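Predicted HD superfamily hydrolase (uncultured Thermotogales bacterium, PDB 2PQ7) binds a pair of iron(III) ions in an all-helical HD domain and is probably a metal-dependent hydrolase whose substrate is not known. Local coordinates at residues A59-A62 and A63-D67; E86-S89 and G90-T94. One frame throughout, in Å; residues are numbered along the deposited sequence.

Contact 1: residues A59-A62 and A63-D67; sequences AIIA and ALLHD. With FE (Fe (III) ion), chain C; FE (Fe (III) ion), chain B.
A63 sits one turn beyond A59, and its N-H gives a backbone hydrogen bond of 3.0 Å to A59 O, continuing the last turns of helix 56-65. The A63 methyl rests beside the carbonyl oxygens of A59 and I60. L64 N repeats the i to i+4 pattern on I60 O, while the L64 side chain leaves the helix with its CB and CG close to that same oxygen. L65 N makes the next bond, 3.0 Å to I61 O. Here the side chains also meet: I61 and L65 lie side by side, pointing the same way, with I61 CG2 3.9 Å from L65 CD1. I61 CG2 stands anti to its own backbone N, and this turns the short branch, not the longer CG1 arm, onto the leucine.

H66 CG stands between its backbone N and carbonyl carbon (chi1 84°), which folds the ring back toward the preceding turn; H66 ND1 donates to A63 O at 2.7 Å, with an N-H...O angle of 164° and the oxygen nearly in the ring plane. This bond fixes the rotation of the imidazole and probably its tautomer, leaving H66 NE2 to bind the iron of chain C at 2.2 Å. The D67 carboxylate bridges the metals, D67 OD2 to that same ion at 2.1 Å and D67 OD1 to the iron of chain B at 2.0 Å, with a water also joining both. H66 and D67 are the HD pair of the domain; H37 and D132 complete the protein ligands of the chain C iron, H80 and H112 those of the other. Behind the site, I60 and A63 pack on helix 35-52, L64 on helix 14-25, and I61, A62 and L65 on helix 99-111.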
loop_
_atom_site.group_PDB
_atom_site.type_symbol
_atom_site.label_atom_id
_atom_site.label_comp_id
_atom_site.label_asym_id
_atom_site.label_seq_id
_atom_site.Cartn_x
_atom_site.Cartn_y
_atom_site.Cartn_z
ATOM N N ALA A 59 -13.371 -18.286 20.518
ATOM C CA ALA A 59 -12.606 -17.749 19.407
ATOM C C ALA A 59 -11.892 -16.453 19.743
ATOM O O ALA A 59 -10.716 -16.291 19.498
ATOM C CB ALA A 59 -13.509 -17.619 18.219
ATOM N N ILE A 60 -12.628 -15.529 20.373
ATOM C CA ILE A 60 -12.079 -14.255 20.767
ATOM C C ILE A 60 -10.970 -14.370 21.798
ATOM O O ILE A 60 -9.922 -13.740 21.660
ATOM C CB ILE A 60 -13.197 -13.360 21.365
ATOM C CG1 ILE A 60 -14.135 -12.934 20.247
ATOM C CG2 ILE A 60 -12.653 -12.153 22.101
ATOM C CD1 ILE A 60 -13.465 -12.085 19.124
ATOM N N ILE A 61 -11.254 -15.148 22.843
ATOM C CA ILE A 61 -10.296 -15.339 23.925
ATOM C C ILE A 61 -9.042 -16.053 23.402
ATOM O O ILE A 61 -7.930 -15.631 23.718
ATOM C CB ILE A 61 -10.939 -15.978 25.158
ATOM C CG1 ILE A 61 -11.945 -14.946 25.772
ATOM C CG2 ILE A 61 -9.911 -16.376 26.177
ATOM C CD1 ILE A 61 -12.750 -15.508 26.885
ATOM N N ALA A 62 -9.254 -17.056 22.562
ATOM C CA ALA A 62 -8.089 -17.724 22.029
ATOM C C ALA A 62 -7.235 -16.765 21.167
ATOM O O ALA A 62 -6.021 -16.748 21.244
ATOM C CB ALA A 62 -8.558 -18.819 21.217
ATOM N N ALA A 63 -7.881 -15.957 20.331
ATOM C CA ALA A 63 -7.169 -14.960 19.546
ATOM C C ALA A 63 -6.419 -13.954 20.406
ATOM O O ALA A 63 -5.291 -13.602 20.113
ATOM C CB ALA A 63 -8.138 -14.224 18.651
ATOM N N LEU A 64 -7.080 -13.456 21.449
ATOM C CA LEU A 64 -6.406 -12.487 22.340
ATOM C C LEU A 64 -5.173 -13.065 23.021
ATOM O O LEU A 64 -4.160 -12.398 23.190
ATOM C CB LEU A 64 -7.387 -11.928 23.372
ATOM C CG LEU A 64 -8.151 -10.699 22.946
ATOM C CD1 LEU A 64 -9.034 -10.338 24.114
ATOM C CD2 LEU A 64 -7.112 -9.567 22.639
ATOM N N LEU A 65 -5.278 -14.331 23.429
ATOM C CA LEU A 65 -4.185 -14.970 24.152
ATOM C C LEU A 65 -3.156 -15.714 23.303
ATOM O O LEU A 65 -2.085 -16.043 23.807
ATOM C CB LEU A 65 -4.737 -15.956 25.168
ATOM C CG LEU A 65 -5.492 -15.294 26.310
ATOM C CD1 LEU A 65 -6.148 -16.371 27.172
ATOM C CD2 LEU A 65 -4.628 -14.378 27.117
ATOM N N HIS A 66 -3.424 -15.866 22.018
ATOM C CA HIS A 66 -2.612 -16.856 21.257
ATOM C C HIS A 66 -1.128 -16.514 21.171
ATOM O O HIS A 66 -0.315 -17.396 21.204
ATOM C CB HIS A 66 -3.186 -17.141 19.880
ATOM C CG HIS A 66 -2.797 -16.160 18.827
ATOM N ND1 HIS A 66 -3.292 -14.883 18.770
ATOM C CD2 HIS A 66 -1.962 -16.289 17.767
ATOM C CE1 HIS A 66 -2.756 -14.251 17.734
ATOM N NE2 HIS A 66 -1.935 -15.090 17.107
ATOM N N ASP A 67 -0.796 -15.234 21.078
ATOM C CA ASP A 67 0.589 -14.786 21.019
ATOM C C ASP A 67 1.044 -14.044 22.297
ATOM O O ASP A 67 2.050 -13.309 22.237
ATOM C CB ASP A 67 0.765 -13.893 19.809
ATOM C CG ASP A 67 0.875 -14.679 18.502
ATOM O OD1 ASP A 67 1.204 -15.899 18.449
ATOM O OD2 ASP A 67 0.672 -14.034 17.430
HETATM FE FE FE C . -0.282 -14.683 15.665
HETATM FE FE FE B . 1.853 -17.181 17.055
HETATM O O HOH W 1 0.436 -16.626 15.757
#

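Contact 2: residues E86-S89 and G90-T94; sequences EYAS and GLLPT
Y87 and L91, one turn apart near the C-terminal end of helix 80-91, form an i to i+4 aromatic-aliphatic pair. The two side chains slant across each other: L91 CB lies over one face of the phenol ring, and L91 CD2 approaches Y87 CE2 at 3.8 Å. With CG anti to the backbone N in both residues (chi1 179° in Y87, 171° in L91), the ring swings toward the next turn, and even Y87 OH comes within 4.0 Å of both leucine methyls, L91 CD1 and CD2. Beneath them the backbone is bonded through L91 N to Y87 O, 2.9 Å and close to straight. G90 N is shared between E86 O and, more weakly, Y87 O. L92 N continues with a bond of 3.1 Å to A88 O, and on this buried side A88 CB and L92 CD1 make a looser contact at 4.3 Å.

P93 has no N-H to offer S89 O, and P93 CD instead lies 3.2 Å from that oxygen. In the conformer given, S89 OG is hydrogen-bonded to A85 O in its own helix and to S106 OG of helix 99-111.

Further out, I20 of helix 14-25 touches both Y87 and L91, while I68 and K69 also meet the tyrosine. With an alanine at Y87 the ring is gone, which would probably uncover L91 CB and CD2 and open a gap beside I20 at this partly exposed edge. A88 and L92 face inward onto helix 99-111. The T94 hydroxyl, T94 OG1, donates to L91 O at 2.7 Å, lying in the plane of that carbonyl.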
loop_
_atom_site.group_PDB
_atom_site.type_symbol
_atom_site.label_atom_id
_atom_site.label_comp_id
_atom_site.label_asym_id
_atom_site.label_seq_id
_atom_site.Cartn_x
_atom_site.Cartn_y
_atom_site.Cartn_z
ATOM N N GLU A 86 -0.148 -23.082 28.197
ATOM C CA GLU A 86 -0.019 -23.285 29.634
ATOM C C GLU A 86 -0.543 -22.049 30.418
ATOM O O GLU A 86 -1.211 -22.178 31.422
ATOM C CB GLU A 86 1.461 -23.581 29.959
ATOM C CG GLU A 86 1.755 -23.715 31.444
ATOM C CD GLU A 86 3.240 -23.953 31.751
ATOM O OE1 GLU A 86 3.858 -24.820 31.079
ATOM O OE2 GLU A 86 3.738 -23.329 32.721
ATOM N N TYR A 87 -0.225 -20.889 29.899
ATOM C CA TYR A 87 -0.670 -19.640 30.519
ATOM C C TYR A 87 -2.185 -19.586 30.507
ATOM O O TYR A 87 -2.816 -19.263 31.536
ATOM C CB TYR A 87 -0.073 -18.415 29.811
ATOM C CG TYR A 87 -0.562 -17.152 30.446
ATOM C CD1 TYR A 87 -0.048 -16.734 31.637
ATOM C CD2 TYR A 87 -1.543 -16.383 29.847
ATOM C CE1 TYR A 87 -0.529 -15.584 32.266
ATOM C CE2 TYR A 87 -2.067 -15.237 30.483
ATOM C CZ TYR A 87 -1.537 -14.849 31.657
ATOM O OH TYR A 87 -2.060 -13.704 32.264
ATOM N N ALA A 88 -2.820 -19.844 29.379
ATOM C CA ALA A 88 -4.290 -19.834 29.321
ATOM C C ALA A 88 -4.917 -20.806 30.285
ATOM O O ALA A 88 -5.922 -20.538 30.917
ATOM C CB ALA A 88 -4.730 -20.097 27.901
ATOM N N SER A 89 -4.318 -21.979 30.435
ATOM C CA SER A 89 -4.818 -22.973 31.406
ATOM C C SER A 89 -4.721 -22.548 32.855
ATOM O O SER A 89 -5.413 -23.090 33.707
ATOM C CB SER A 89 -4.057 -24.293 31.249
ATOM O OG SER A 89 -4.342 -24.862 30.012
ATOM N N GLY A 90 -3.798 -21.658 33.151
ATOM C CA GLY A 90 -3.704 -21.120 34.475
ATOM C C GLY A 90 -4.606 -19.927 34.707
ATOM O O GLY A 90 -5.265 -19.835 35.712
ATOM N N LEU A 91 -4.656 -19.030 33.734
ATOM C CA LEU A 91 -5.405 -17.777 33.882
ATOM C C LEU A 91 -6.915 -17.998 33.859
ATOM O O LEU A 91 -7.635 -17.506 34.714
ATOM C CB LEU A 91 -5.056 -16.806 32.752
ATOM C CG LEU A 91 -5.945 -15.543 32.671
ATOM C CD1 LEU A 91 -5.574 -14.657 33.852
ATOM C CD2 LEU A 91 -5.717 -14.820 31.391
ATOM N N LEU A 92 -7.420 -18.683 32.857
ATOM C CA LEU A 92 -8.824 -18.781 32.590
ATOM C C LEU A 92 -9.708 -19.380 33.700
ATOM O O LEU A 92 -10.824 -18.882 33.941
ATOM C CB LEU A 92 -9.112 -19.411 31.229
ATOM C CG LEU A 92 -8.623 -18.550 30.039
ATOM C CD1 LEU A 92 -8.860 -19.292 28.723
ATOM C CD2 LEU A 92 -9.260 -17.097 30.037
ATOM N N PRO A 93 -9.244 -20.426 34.399
ATOM C CA PRO A 93 -10.070 -20.924 35.537
ATOM C C PRO A 93 -10.318 -19.873 36.627
ATOM O O PRO A 93 -11.367 -19.911 37.263
ATOM C CB PRO A 93 -9.244 -22.091 36.087
ATOM C CG PRO A 93 -8.453 -22.569 34.875
ATOM C CD PRO A 93 -8.076 -21.307 34.154
ATOM N N THR A 94 -9.364 -18.964 36.805
ATOM C CA THR A 94 -9.516 -17.888 37.805
ATOM C C THR A 94 -10.563 -16.865 37.436
ATOM O O THR A 94 -10.946 -16.033 38.270
ATOM C CB THR A 94 -8.184 -17.121 38.094
ATOM O OG1 THR A 94 -7.899 -16.216 37.029
ATOM C CG2 THR A 94 -7.003 -18.065 38.346
#

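In the fold
From the N terminus, the chain passes through helices 14-25 and 35-52 before reaching contact 1 in helix 56-65, then helix 70-76 before contact 2 in helix 80-91. The two follow in series; each is a local turn within continuous chain, so neither closes a long loop and they neither nest nor cross. Their centres lie about 12 Å apart. The I61/L65 side of helix 56-65 packs directly on the A88/L92 side of helix 80-91, I61 CG2 4.0 Å from L92 CD2, with helices 14-25 and 99-111 against both. Contact 1 carries two of the iron ligands, H66 and D67, whereas the centre of contact 2 lies about 18 Å from the centre of the chain.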